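GDSL-like Lipase/Acylhydrolase family protein (Neisseria meningitidis, PDB 4K7J) probably removes O-acetyl groups from peptidoglycan, working as an SGNH-family esterase with a catalytic triad. Local coordinates at residues Ile257-Thr262 with Gln309-Arg314; Ile285-Ser290 with Val303-Val308; Trp324-Ala329 with Lys355-Ala360. All blocks are in the same frame, centred on the assembly; numbering follows the deposited sequence.

Followed from the N terminus, the chain opens contact 1 at 257-262, where helix 259-276 begins, and then opens contact 2 at 285-290. Contact 2 closes first, at 303-308, after a loop without helix or strand; contact 1 closes next, at 309-314 on the same helix 305-318, so that contact 2 lies wholly within its span. Contact 3 follows in series, joining 324-329 to 355-360. Contact 1 joins two helices, contact 2 sets helix 305-318 against the end of strand 281-286, and contact 3 sets helix 354-373 against strand 322-325 and helix 326-329. Gln309 and Gln312 of contact 1 hydrogen-bond to Ala287 of contact 2, and Gly286 N bonds to Trp324 O of contact 3.

Contact 1 of 3, residues Ile257-Thr262 with Gln309-Arg314; sequences IDIADT and QQMQRR
In the helical covering of the SGNH alpha/beta fold, the first turn of helix 259-276 packs on helix 305-318, with Ile259 and Thr262 facing Met311 and Arg314. The contact has no hydrogen bond across it. Thr262 presents its methyl: CG2 meets Met311 SD at 3.6 Å, and the two side chains cross at about a right angle. A bend at the end of the methionine (chi3 75°) brings CE to 3.9 Å from the same Thr262 CG2. The threonine is held from its own side, because OG1, turned back beside the backbone N (chi1 -55°), bonds to Asp258 O at 2.7 Å from above the carbonyl plane. Asp258 O also accepts from Thr262 N. Asp258 is the N-cap, its OD1 taking a nearly straight bond from Asp261 N. At the start of the helix, Ile259 CG2 has two neighbours, lying 4.1 Å from Met311 CB and touching Arg314 NH2 at 3.7 Å in the plane of the guanidinium. That group folds back over its own helix, one face against Gln310 O and Met311 CA, and its charge is met by Glu263 of helix 259-276 in a salt bridge. Met311 also packs on Glu263 and Trp266 of that helix, while Gln312 reaches Phe323 of strand 322-325, so helix 305-318 lies against both elements.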
ATOM      1  N   ILE A 257       4.822 -17.167 -17.443  1.00 21.34           N
ATOM      2  CA  ILE A 257       5.271 -17.121 -16.058  1.00 22.75           C
ATOM      3  C   ILE A 257       5.680 -18.517 -15.549  1.00 23.96           C
ATOM      4  O   ILE A 257       5.078 -19.530 -15.903  1.00 23.47           O
ATOM      5  CB  ILE A 257       4.190 -16.488 -15.142  1.00 18.35           C
ATOM      6  CG1 ILE A 257       4.770 -16.138 -13.768  1.00 24.16           C
ATOM      7  CG2 ILE A 257       2.984 -17.400 -15.037  1.00 19.58           C
ATOM      8  CD1 ILE A 257       3.853 -15.277 -12.916  1.00 20.59           C
ATOM      9  N   ASP A 258       6.726 -18.555 -14.737  1.00 22.84           N
ATOM     10  CA  ASP A 258       7.202 -19.794 -14.140  1.00 25.61           C
ATOM     11  C   ASP A 258       6.683 -19.838 -12.712  1.00 22.18           C
ATOM     12  O   ASP A 258       7.238 -19.170 -11.831  1.00 22.68           O
ATOM     13  CB  ASP A 258       8.737 -19.797 -14.144  1.00 28.92           C
ATOM     14  CG  ASP A 258       9.336 -21.115 -13.660  1.00 33.34           C
ATOM     15  OD1 ASP A 258       8.813 -21.720 -12.700  1.00 31.34           O
ATOM     16  OD2 ASP A 258      10.358 -21.538 -14.237  1.00 45.48           O
ATOM     17  N   ILE A 259       5.620 -20.607 -12.491  1.00 22.87           N
ATOM     18  CA  ILE A 259       4.946 -20.623 -11.193  1.00 22.93           C
ATOM     19  C   ILE A 259       5.886 -21.098 -10.090  1.00 24.35           C
ATOM     20  O   ILE A 259       5.933 -20.518  -9.012  1.00 21.56           O
ATOM     21  CB  ILE A 259       3.656 -21.485 -11.215  1.00 25.41           C
ATOM     22  CG1 ILE A 259       2.608 -20.876 -12.153  1.00 24.70           C
ATOM     23  CG2 ILE A 259       3.071 -21.628  -9.820  1.00 25.83           C
ATOM     24  CD1 ILE A 259       2.111 -19.490 -11.719  1.00 25.62           C
ATOM     25  N   ALA A 260       6.657 -22.143 -10.365  1.00 23.44           N
ATOM     26  CA  ALA A 260       7.578 -22.670  -9.367  1.00 29.00           C
ATOM     27  C   ALA A 260       8.616 -21.621  -8.963  1.00 24.22           C
ATOM     28  O   ALA A 260       8.896 -21.437  -7.780  1.00 20.96           O
ATOM     29  CB  ALA A 260       8.268 -23.942  -9.880  1.00 32.96           C
ATOM     30  N   ASP A 261       9.179 -20.923  -9.942  1.00 22.43           N
ATOM     31  CA  ASP A 261      10.142 -19.877  -9.614  1.00 31.02           C
ATOM     32  C   ASP A 261       9.462 -18.719  -8.882  1.00 26.50           C
ATOM     33  O   ASP A 261       9.969 -18.231  -7.869  1.00 26.24           O
ATOM     34  CB  ASP A 261      10.856 -19.340 -10.853  1.00 29.26           C
ATOM     35  CG  ASP A 261      12.009 -18.413 -10.488  1.00 37.78           C
ATOM     36  OD1 ASP A 261      12.880 -18.853  -9.710  1.00 39.21           O
ATOM     37  OD2 ASP A 261      12.031 -17.247 -10.937  1.00 37.60           O
ATOM     38  N   THR A 262       8.308 -18.300  -9.398  1.00 19.18           N
ATOM     39  CA  THR A 262       7.564 -17.188  -8.816  1.00 21.93           C
ATOM     40  C   THR A 262       7.207 -17.494  -7.365  1.00 20.21           C
ATOM     41  O   THR A 262       7.410 -16.659  -6.478  1.00 20.89           O
ATOM     42  CB  THR A 262       6.285 -16.884  -9.611  1.00 21.56           C
ATOM     43  OG1 THR A 262       6.622 -16.651 -10.985  1.00 18.96           O
ATOM     44  CG2 THR A 262       5.576 -15.650  -9.035  1.00 18.14           C
ATOM     45  N   GLN A 309      -3.460 -17.567  -8.791  1.00 13.53           N
ATOM     46  CA  GLN A 309      -4.291 -17.491  -7.590  1.00 11.13           C
ATOM     47  C   GLN A 309      -3.998 -18.640  -6.614  1.00 14.89           C
ATOM     48  O   GLN A 309      -4.019 -18.462  -5.390  1.00 15.98           O
ATOM     49  CB  GLN A 309      -5.781 -17.499  -7.955  1.00 14.11           C
ATOM     50  CG  GLN A 309      -6.268 -16.243  -8.674  1.00 14.14           C
ATOM     51  CD  GLN A 309      -7.638 -16.433  -9.284  1.00 17.89           C
ATOM     52  OE1 GLN A 309      -7.959 -17.507  -9.799  1.00 18.94           O
ATOM     53  NE2 GLN A 309      -8.471 -15.404  -9.195  1.00 15.61           N
ATOM     54  N   GLN A 310      -3.719 -19.816  -7.162  1.00 13.79           N
ATOM     55  CA  GLN A 310      -3.448 -20.987  -6.323  1.00 19.90           C
ATOM     56  C   GLN A 310      -2.078 -20.881  -5.677  1.00 16.93           C
ATOM     57  O   GLN A 310      -1.894 -21.262  -4.522  1.00 16.97           O
ATOM     58  CB  GLN A 310      -3.562 -22.282  -7.132  1.00 21.76           C
ATOM     59  CG  GLN A 310      -4.990 -22.625  -7.483  1.00 15.57           C
ATOM     60  CD  GLN A 310      -5.119 -23.960  -8.186  1.00 25.78           C
ATOM     61  OE1 GLN A 310      -4.129 -24.661  -8.422  1.00 22.97           O
ATOM     62  NE2 GLN A 310      -6.348 -24.316  -8.531  1.00 14.63           N
ATOM     63  N   MET A 311      -1.116 -20.367  -6.433  1.00 17.07           N
ATOM     64  CA  MET A 311       0.206 -20.130  -5.890  1.00 20.63           C
ATOM     65  C   MET A 311       0.103 -19.183  -4.704  1.00 18.39           C
ATOM     66  O   MET A 311       0.725 -19.416  -3.664  1.00 19.83           O
ATOM     67  CB  MET A 311       1.135 -19.529  -6.943  1.00 17.45           C
ATOM     68  CG  MET A 311       2.469 -19.103  -6.348  1.00 23.59           C
ATOM     69  SD  MET A 311       3.289 -17.905  -7.388  1.00 31.36           S
ATOM     70  CE  MET A 311       2.288 -16.465  -7.018  1.00 23.20           C
ATOM     71  N   GLN A 312      -0.695 -18.126  -4.857  1.00 18.06           N
ATOM     72  CA  GLN A 312      -0.833 -17.128  -3.793  1.00 17.42           C
ATOM     73  C   GLN A 312      -1.314 -17.741  -2.492  1.00 20.28           C
ATOM     74  O   GLN A 312      -0.806 -17.410  -1.414  1.00 15.11           O
ATOM     75  CB  GLN A 312      -1.782 -16.005  -4.206  1.00 11.38           C
ATOM     76  CG  GLN A 312      -1.274 -15.155  -5.355  1.00 15.01           C
ATOM     77  CD  GLN A 312      -2.244 -14.050  -5.730  1.00 18.05           C
ATOM     78  OE1 GLN A 312      -3.302 -14.310  -6.279  1.00 15.86           O
ATOM     79  NE2 GLN A 312      -1.887 -12.809  -5.417  1.00 18.88           N
ATOM     80  N   ARG A 313      -2.307 -18.621  -2.584  1.00 13.09           N
ATOM     81  CA  ARG A 313      -2.808 -19.288  -1.394  1.00 16.84           C
ATOM     82  C   ARG A 313      -1.779 -20.234  -0.763  1.00 16.61           C
ATOM     83  O   ARG A 313      -1.626 -20.253   0.448  1.00 17.71           O
ATOM     84  CB  ARG A 313      -4.134 -20.010  -1.667  1.00 20.69           C
ATOM     85  CG  ARG A 313      -4.764 -20.535  -0.402  1.00 18.37           C
ATOM     86  CD  ARG A 313      -5.853 -21.540  -0.696  1.00 24.96           C
ATOM     87  NE  ARG A 313      -7.082 -20.896  -1.138  1.00 26.36           N
ATOM     88  CZ  ARG A 313      -7.985 -20.371  -0.316  1.00 26.56           C
ATOM     89  NH1 ARG A 313      -7.794 -20.406   0.996  1.00 25.09           N
ATOM     90  NH2 ARG A 313      -9.077 -19.804  -0.806  1.00 27.66           N
ATOM     91  N   ARG A 314      -1.052 -20.994  -1.577  1.00 18.44           N
ATOM     92  CA  ARG A 314       0.032 -21.833  -1.046  1.00 16.09           C
ATOM     93  C   ARG A 314       1.089 -21.003  -0.310  1.00 16.99           C
ATOM     94  O   ARG A 314       1.575 -21.395   0.750  1.00 15.64           O
ATOM     95  CB  ARG A 314       0.725 -22.612  -2.165  1.00 17.83           C
ATOM     96  CG  ARG A 314      -0.068 -23.760  -2.742  1.00 19.33           C
ATOM     97  CD  ARG A 314       0.843 -24.698  -3.553  1.00 21.65           C
ATOM     98  NE  ARG A 314       1.464 -24.066  -4.721  1.00 19.98           N
ATOM     99  CZ  ARG A 314       0.833 -23.863  -5.870  1.00 19.88           C
ATOM    100  NH1 ARG A 314      -0.432 -24.232  -6.002  1.00 22.02           N
ATOM    101  NH2 ARG A 314       1.458 -23.293  -6.886  1.00 18.83           N
TER

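Contact 2 of 3, residues Ile285-Ser290 with Val303-Val308; sequences IGAPES and VRLTEV
Leu305 pushes both of its methyls against Ala287 CB and the backbone of Pro288-Ser290, where strand 281-286 gives way to the loop of a beta-alpha-beta unit; helix 305-318 and strand 322-325 complete it. With CG anti to the backbone N (chi1 175°), the leucine projects from the first turn of the helix and its two branches divide the work. CD2 takes the far end of the loop segment, 3.6 Å from Ser290 N and 4.1 Å from Glu289 CA. CD1 takes the near end, 4.1 Å from Pro288 O and 4.3 Å from Ala287 CB. The contact is buried and purely van der Waals, a case of a single branched side chain filling the angle between a strand exit and the helix that follows it in the chain.

The loop is positioned by a second shell of polar bonds. Ala287 is held through both its N and its O, by Gln312 OE1 and Gln309 NE2 further along the same helix. The carboxylate of Glu289 is gripped by the backbone nitrogens of Cys334, Ser335 and Met336 and by a salt bridge to Arg301; Cys334 is itself tied to Cys298 by a disulfide. Arg301 also bonds Thr306 OG1. At the helix start, Arg304 reaches Asn255 O and Ile257 O through NH1 and holds Glu307 side-on, with NE 2.9 Å from OE2 and NH2 2.8 Å from OE1, each oxygen met from above the carboxylate plane.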
ATOM      1  N   ILE A 285      -3.667 -10.793  -0.567  1.00 15.07           N
ATOM      2  CA  ILE A 285      -4.915 -10.651  -1.299  1.00 14.80           C
ATOM      3  C   ILE A 285      -4.842 -11.436  -2.608  1.00 16.62           C
ATOM      4  O   ILE A 285      -4.137 -11.046  -3.536  1.00 15.48           O
ATOM      5  CB  ILE A 285      -5.234  -9.181  -1.577  1.00 13.84           C
ATOM      6  CG1 ILE A 285      -5.546  -8.467  -0.258  1.00 16.56           C
ATOM      7  CG2 ILE A 285      -6.435  -9.070  -2.519  1.00 17.04           C
ATOM      8  CD1 ILE A 285      -6.178  -7.107  -0.434  1.00 18.77           C
ATOM      9  N   GLY A 286      -5.544 -12.567  -2.664  1.00 20.27           N
ATOM     10  CA  GLY A 286      -5.576 -13.365  -3.877  1.00 13.56           C
ATOM     11  C   GLY A 286      -6.162 -12.550  -5.013  1.00 17.00           C
ATOM     12  O   GLY A 286      -7.076 -11.757  -4.794  1.00 16.00           O
ATOM     13  N   ALA A 287      -5.628 -12.723  -6.218  1.00 13.40           N
ATOM     14  CA  ALA A 287      -6.077 -11.942  -7.361  1.00 17.66           C
ATOM     15  C   ALA A 287      -7.593 -12.081  -7.603  1.00 23.84           C
ATOM     16  O   ALA A 287      -8.157 -13.170  -7.431  1.00 17.46           O
ATOM     17  CB  ALA A 287      -5.301 -12.338  -8.596  1.00 15.29           C
ATOM     18  N   PRO A 288      -8.254 -10.975  -7.996  1.00 15.90           N
ATOM     19  CA  PRO A 288      -9.660 -11.061  -8.402  1.00 17.14           C
ATOM     20  C   PRO A 288      -9.765 -11.801  -9.720  1.00 19.26           C
ATOM     21  O   PRO A 288      -8.747 -11.995 -10.381  1.00 18.57           O
ATOM     22  CB  PRO A 288     -10.055  -9.591  -8.612  1.00 15.68           C
ATOM     23  CG  PRO A 288      -8.766  -8.899  -8.963  1.00 18.52           C
ATOM     24  CD  PRO A 288      -7.721  -9.602  -8.125  1.00 18.00           C
ATOM     25  N   GLU A 289     -10.965 -12.208 -10.115  1.00 17.96           N
ATOM     26  CA  GLU A 289     -11.119 -12.732 -11.457  1.00 17.59           C
ATOM     27  C   GLU A 289     -10.876 -11.597 -12.441  1.00 17.56           C
ATOM     28  O   GLU A 289     -11.366 -10.488 -12.252  1.00 19.47           O
ATOM     29  CB  GLU A 289     -12.504 -13.348 -11.694  1.00 21.15           C
ATOM     30  CG  GLU A 289     -12.664 -13.876 -13.127  1.00 21.87           C
ATOM     31  CD  GLU A 289     -13.922 -14.715 -13.345  1.00 29.03           C
ATOM     32  OE1 GLU A 289     -15.038 -14.152 -13.348  1.00 27.13           O
ATOM     33  OE2 GLU A 289     -13.788 -15.940 -13.530  1.00 27.03           O
ATOM     34  N   SER A 290     -10.096 -11.886 -13.476  1.00 19.38           N
ATOM     35  CA  SER A 290      -9.911 -10.994 -14.608  1.00 19.57           C
ATOM     36  C   SER A 290     -10.341 -11.761 -15.836  1.00 23.50           C
ATOM     37  O   SER A 290     -10.420 -12.992 -15.806  1.00 23.96           O
ATOM     38  CB  SER A 290      -8.435 -10.603 -14.770  1.00 18.74           C
ATOM     39  OG  SER A 290      -7.996  -9.815 -13.679  1.00 28.26           O
ATOM     40  N   VAL A 303      -5.013 -17.535 -19.334  1.00 26.29           N
ATOM     41  CA  VAL A 303      -4.571 -18.915 -19.192  1.00 26.52           C
ATOM     42  C   VAL A 303      -3.808 -19.210 -17.891  1.00 27.96           C
ATOM     43  O   VAL A 303      -3.850 -20.329 -17.385  1.00 22.31           O
ATOM     44  CB  VAL A 303      -3.724 -19.324 -20.433  1.00 37.69           C
ATOM     45  CG1 VAL A 303      -3.214 -20.754 -20.324  1.00 41.06           C
ATOM     46  CG2 VAL A 303      -4.556 -19.160 -21.696  1.00 36.59           C
ATOM     47  N   ARG A 304      -3.126 -18.213 -17.333  1.00 21.88           N
ATOM     48  CA  ARG A 304      -2.332 -18.467 -16.128  1.00 20.77           C
ATOM     49  C   ARG A 304      -2.966 -17.955 -14.832  1.00 18.05           C
ATOM     50  O   ARG A 304      -2.341 -18.022 -13.770  1.00 16.00           O
ATOM     51  CB  ARG A 304      -0.922 -17.885 -16.281  1.00 16.76           C
ATOM     52  CG  ARG A 304      -0.258 -18.202 -17.625  1.00 19.81           C
ATOM     53  CD  ARG A 304      -0.295 -19.711 -17.932  1.00 28.03           C
ATOM     54  NE  ARG A 304       0.316 -20.491 -16.860  1.00 22.56           N
ATOM     55  CZ  ARG A 304       1.626 -20.641 -16.704  1.00 20.02           C
ATOM     56  NH1 ARG A 304       2.461 -20.069 -17.556  1.00 22.21           N
ATOM     57  NH2 ARG A 304       2.103 -21.360 -15.696  1.00 28.51           N
ATOM     58  N   LEU A 305      -4.193 -17.440 -14.913  1.00 19.02           N
ATOM     59  CA  LEU A 305      -4.813 -16.804 -13.755  1.00 18.31           C
ATOM     60  C   LEU A 305      -5.032 -17.786 -12.618  1.00 19.90           C
ATOM     61  O   LEU A 305      -4.692 -17.502 -11.467  1.00 20.25           O
ATOM     62  CB  LEU A 305      -6.140 -16.139 -14.126  1.00 16.02           C
ATOM     63  CG  LEU A 305      -6.933 -15.543 -12.966  1.00 15.11           C
ATOM     64  CD1 LEU A 305      -6.097 -14.464 -12.222  1.00 14.09           C
ATOM     65  CD2 LEU A 305      -8.241 -14.951 -13.460  1.00 13.98           C
ATOM     66  N   THR A 306      -5.611 -18.937 -12.939  1.00 16.25           N
ATOM     67  CA  THR A 306      -5.914 -19.938 -11.917  1.00 17.06           C
ATOM     68  C   THR A 306      -4.644 -20.392 -11.206  1.00 13.73           C
ATOM     69  O   THR A 306      -4.605 -20.458  -9.980  1.00 20.40           O
ATOM     70  CB  THR A 306      -6.695 -21.144 -12.522  1.00 17.66           C
ATOM     71  OG1 THR A 306      -7.994 -20.702 -12.931  1.00 18.51           O
ATOM     72  CG2 THR A 306      -6.850 -22.292 -11.509  1.00 17.90           C
ATOM     73  N   GLU A 307      -3.589 -20.659 -11.965  1.00 19.40           N
ATOM     74  CA  GLU A 307      -2.336 -21.103 -11.354  1.00 18.31           C
ATOM     75  C   GLU A 307      -1.729 -20.041 -10.434  1.00 18.80           C
ATOM     76  O   GLU A 307      -1.183 -20.360  -9.364  1.00 16.69           O
ATOM     77  CB  GLU A 307      -1.329 -21.487 -12.429  1.00 22.87           C
ATOM     78  CG  GLU A 307      -1.741 -22.678 -13.266  1.00 21.20           C
ATOM     79  CD  GLU A 307      -1.036 -22.664 -14.592  1.00 23.10           C
ATOM     80  OE1 GLU A 307       0.157 -23.037 -14.632  1.00 27.84           O
ATOM     81  OE2 GLU A 307      -1.670 -22.239 -15.581  1.00 20.23           O
ATOM     82  N   VAL A 308      -1.830 -18.778 -10.847  1.00 18.93           N
ATOM     83  CA  VAL A 308      -1.349 -17.671 -10.025  1.00 14.56           C
ATOM     84  C   VAL A 308      -2.130 -17.551  -8.715  1.00 14.76           C
ATOM     85  O   VAL A 308      -1.532 -17.448  -7.649  1.00 17.78           O
ATOM     86  CB  VAL A 308      -1.373 -16.333 -10.794  1.00 17.92           C
ATOM     87  CG1 VAL A 308      -1.150 -15.135  -9.842  1.00 17.70           C
ATOM     88  CG2 VAL A 308      -0.336 -16.347 -11.894  1.00 12.64           C
TER

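Contact 3 of 3, residues Trp324-Ala329 with Lys355-Ala360; sequences WSWQNA and KGYRRA
Trp326 and Tyr357 meet rim to rim: Trp326 CH2 lies 3.9 Å from Tyr357 CE1, and each of the two lies at the edge of the other ring, near its plane. The two side chains run obliquely to each other, and Trp326 CZ2 stands 4.0 Å from Tyr357 CD1. The pyrrole side of the same indole bears on Ala360, whose CB is 3.4 Å from Trp326 NE1. Trp324, two residues earlier on strand 322-325, reaches the helix with the far corner of its benzo ring, bringing CH2 to 3.3 Å from Ala360 O. With CG anti to the backbone N (chi1 -164°), Trp326 reaches out to the helix, and between them the two indoles press the end of this strand and the short helix 326-329 onto helix 354-373 in the SGNH alpha/beta fold. Ser325 caps that short helix, OG accepting from Asn328 N.

His63 links the two rings from outside, its ND1 hydrogen-bonded to Tyr357 OH and its ring meeting Trp326 edge-to-face. Trp324 NE1 bonds to Ser367. Trp326 NE1, by contrast, is buried here with no hydrogen-bond partner, so this part of the contact rests on close packing alone.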
ATOM      1  N   TRP A 324      -6.959 -13.475   1.761  1.00 17.18           N
ATOM      2  CA  TRP A 324      -8.305 -13.036   1.449  1.00 16.23           C
ATOM      3  C   TRP A 324      -8.567 -13.250  -0.033  1.00 19.07           C
ATOM      4  O   TRP A 324      -7.869 -12.696  -0.877  1.00 17.44           O
ATOM      5  CB  TRP A 324      -8.476 -11.569   1.803  1.00 15.29           C
ATOM      6  CG  TRP A 324      -9.883 -11.081   1.771  1.00 17.10           C
ATOM      7  CD1 TRP A 324     -10.854 -11.316   2.698  1.00 23.05           C
ATOM      8  CD2 TRP A 324     -10.473 -10.225   0.782  1.00 22.54           C
ATOM      9  NE1 TRP A 324     -12.015 -10.681   2.340  1.00 20.95           N
ATOM     10  CE2 TRP A 324     -11.807 -10.000   1.170  1.00 22.33           C
ATOM     11  CE3 TRP A 324      -9.999  -9.626  -0.390  1.00 16.27           C
ATOM     12  CZ2 TRP A 324     -12.678  -9.202   0.423  1.00 19.44           C
ATOM     13  CZ3 TRP A 324     -10.864  -8.840  -1.131  1.00 19.86           C
ATOM     14  CH2 TRP A 324     -12.189  -8.633  -0.719  1.00 18.98           C
ATOM     15  N   SER A 325      -9.570 -14.061  -0.348  1.00 20.82           N
ATOM     16  CA  SER A 325      -9.860 -14.375  -1.743  1.00 16.60           C
ATOM     17  C   SER A 325     -10.788 -13.356  -2.374  1.00 18.59           C
ATOM     18  O   SER A 325     -12.015 -13.425  -2.212  1.00 19.37           O
ATOM     19  CB  SER A 325     -10.481 -15.768  -1.891  1.00 19.05           C
ATOM     20  OG  SER A 325     -10.884 -15.963  -3.239  1.00 22.19           O
ATOM     21  N   TRP A 326     -10.195 -12.417  -3.099  1.00 19.89           N
ATOM     22  CA  TRP A 326     -10.946 -11.407  -3.826  1.00 17.13           C
ATOM     23  C   TRP A 326     -11.834 -12.094  -4.856  1.00 18.98           C
ATOM     24  O   TRP A 326     -12.964 -11.674  -5.079  1.00 17.83           O
ATOM     25  CB  TRP A 326      -9.970 -10.436  -4.497  1.00 14.56           C
ATOM     26  CG  TRP A 326     -10.549  -9.148  -4.970  1.00 20.60           C
ATOM     27  CD1 TRP A 326     -11.869  -8.866  -5.218  1.00 17.21           C
ATOM     28  CD2 TRP A 326      -9.821  -7.941  -5.243  1.00 18.81           C
ATOM     29  NE1 TRP A 326     -11.998  -7.560  -5.641  1.00 17.94           N
ATOM     30  CE2 TRP A 326     -10.757  -6.973  -5.666  1.00 17.67           C
ATOM     31  CE3 TRP A 326      -8.468  -7.588  -5.169  1.00 18.28           C
ATOM     32  CZ2 TRP A 326     -10.380  -5.672  -6.020  1.00 17.56           C
ATOM     33  CZ3 TRP A 326      -8.093  -6.299  -5.533  1.00 15.39           C
ATOM     34  CH2 TRP A 326      -9.046  -5.357  -5.944  1.00 18.99           C
ATOM     35  N   GLN A 327     -11.352 -13.163  -5.480  1.00 16.09           N
ATOM     36  CA  GLN A 327     -12.241 -13.865  -6.410  1.00 19.53           C
ATOM     37  C   GLN A 327     -13.477 -14.406  -5.693  1.00 19.49           C
ATOM     38  O   GLN A 327     -14.587 -14.278  -6.202  1.00 18.90           O
ATOM     39  CB  GLN A 327     -11.538 -14.964  -7.223  1.00 15.80           C
ATOM     40  CG  GLN A 327     -12.526 -15.713  -8.135  1.00 19.74           C
ATOM     41  CD  GLN A 327     -11.864 -16.595  -9.169  1.00 22.33           C
ATOM     42  OE1 GLN A 327     -11.224 -16.109 -10.108  1.00 20.87           O
ATOM     43  NE2 GLN A 327     -12.035 -17.905  -9.019  1.00 24.51           N
ATOM     44  N   ASN A 328     -13.309 -14.981  -4.502  1.00 19.71           N
ATOM     45  CA  ASN A 328     -14.480 -15.491  -3.791  1.00 23.73           C
ATOM     46  C   ASN A 328     -15.370 -14.373  -3.289  1.00 24.32           C
ATOM     47  O   ASN A 328     -16.592 -14.486  -3.345  1.00 22.61           O
ATOM     48  CB  ASN A 328     -14.119 -16.465  -2.667  1.00 24.43           C
ATOM     49  CG  ASN A 328     -13.745 -17.827  -3.193  1.00 24.72           C
ATOM     50  OD1 ASN A 328     -14.037 -18.158  -4.346  1.00 27.84           O
ATOM     51  ND2 ASN A 328     -13.076 -18.615  -2.366  1.00 24.11           N
ATOM     52  N   ALA A 329     -14.754 -13.285  -2.831  1.00 22.09           N
ATOM     53  CA  ALA A 329     -15.506 -12.077  -2.497  1.00 23.35           C
ATOM     54  C   ALA A 329     -16.409 -11.630  -3.640  1.00 22.92           C
ATOM     55  O   ALA A 329     -17.487 -11.096  -3.396  1.00 20.15           O
ATOM     56  CB  ALA A 329     -14.565 -10.938  -2.112  1.00 24.04           C
ATOM     57  N   LYS A 355     -17.029   2.239  -7.402  1.00 21.50           N
ATOM     58  CA  LYS A 355     -17.913   1.586  -6.442  1.00 27.05           C
ATOM     59  C   LYS A 355     -17.576   0.101  -6.312  1.00 22.13           C
ATOM     60  O   LYS A 355     -17.787  -0.505  -5.258  1.00 27.19           O
ATOM     61  CB  LYS A 355     -19.394   1.812  -6.781  1.00 29.68           C
ATOM     62  CG  LYS A 355     -19.877   1.161  -8.071  1.00 32.54           C
ATOM     63  CD  LYS A 355     -21.391   1.337  -8.228  1.00 31.99           C
ATOM     64  CE  LYS A 355     -21.923   0.544  -9.405  1.00 33.46           C
ATOM     65  NZ  LYS A 355     -23.364   0.831  -9.628  1.00 37.02           N
ATOM     66  N   GLY A 356     -17.013  -0.472  -7.368  1.00 18.90           N
ATOM     67  CA  GLY A 356     -16.562  -1.850  -7.321  1.00 21.05           C
ATOM     68  C   GLY A 356     -15.431  -2.011  -6.323  1.00 22.76           C
ATOM     69  O   GLY A 356     -15.434  -2.930  -5.499  1.00 16.97           O
ATOM     70  N   TYR A 357     -14.459  -1.107  -6.379  1.00 18.42           N
ATOM     71  CA  TYR A 357     -13.363  -1.156  -5.414  1.00 22.11           C
ATOM     72  C   TYR A 357     -13.860  -0.903  -3.989  1.00 20.80           C
ATOM     73  O   TYR A 357     -13.402  -1.551  -3.032  1.00 16.27           O
ATOM     74  CB  TYR A 357     -12.255  -0.159  -5.776  1.00 16.53           C
ATOM     75  CG  TYR A 357     -11.405  -0.562  -6.958  1.00 17.24           C
ATOM     76  CD1 TYR A 357     -10.699  -1.762  -6.955  1.00 18.82           C
ATOM     77  CD2 TYR A 357     -11.305   0.259  -8.079  1.00 21.41           C
ATOM     78  CE1 TYR A 357      -9.923  -2.136  -8.035  1.00 15.26           C
ATOM     79  CE2 TYR A 357     -10.530  -0.111  -9.169  1.00 17.08           C
ATOM     80  CZ  TYR A 357      -9.839  -1.312  -9.136  1.00 16.08           C
ATOM     81  OH  TYR A 357      -9.061  -1.695 -10.207  1.00 19.40           O
ATOM     82  N   ARG A 358     -14.786   0.045  -3.847  1.00 16.43           N
ATOM     83  CA  ARG A 358     -15.322   0.354  -2.525  1.00 24.56           C
ATOM     84  C   ARG A 358     -16.019  -0.872  -1.947  1.00 21.18           C
ATOM     85  O   ARG A 358     -15.853  -1.186  -0.771  1.00 22.54           O
ATOM     86  CB  ARG A 358     -16.303   1.530  -2.573  1.00 22.58           C
ATOM     87  CG  ARG A 358     -16.781   1.965  -1.182  1.00 25.22           C
ATOM     88  CD  ARG A 358     -18.064   2.806  -1.237  1.00 33.35           C
ATOM     89  NE  ARG A 358     -19.199   2.042  -1.756  1.00 40.77           N
ATOM     90  CZ  ARG A 358     -19.965   2.432  -2.772  1.00 43.90           C
ATOM     91  NH1 ARG A 358     -19.731   3.592  -3.378  1.00 40.51           N
ATOM     92  NH2 ARG A 358     -20.971   1.665  -3.177  1.00 31.43           N
ATOM     93  N   ARG A 359     -16.775  -1.570  -2.794  1.00 19.03           N
ATOM     94  CA  ARG A 359     -17.533  -2.748  -2.375  1.00 21.83           C
ATOM     95  C   ARG A 359     -16.597  -3.862  -1.917  1.00 25.78           C
ATOM     96  O   ARG A 359     -16.788  -4.458  -0.849  1.00 23.64           O
ATOM     97  CB  ARG A 359     -18.421  -3.244  -3.524  1.00 24.75           C
ATOM     98  CG  ARG A 359     -19.221  -4.517  -3.232  1.00 29.55           C
ATOM     99  CD  ARG A 359     -19.954  -5.023  -4.497  1.00 38.97           C
ATOM    100  NE  ARG A 359     -20.880  -6.126  -4.213  1.00 48.81           N
ATOM    101  CZ  ARG A 359     -21.633  -6.745  -5.123  1.00 49.07           C
ATOM    102  NH1 ARG A 359     -21.588  -6.390  -6.403  1.00 40.57           N
ATOM    103  NH2 ARG A 359     -22.437  -7.731  -4.749  1.00 64.54           N
ATOM    104  N   ALA A 360     -15.581  -4.142  -2.727  1.00 21.10           N
ATOM    105  CA  ALA A 360     -14.630  -5.195  -2.400  1.00 18.71           C
ATOM    106  C   ALA A 360     -13.933  -4.890  -1.076  1.00 16.72           C
ATOM    107  O   ALA A 360     -13.737  -5.780  -0.252  1.00 22.62           O
ATOM    108  CB  ALA A 360     -13.603  -5.360  -3.528  1.00 19.61           C
TER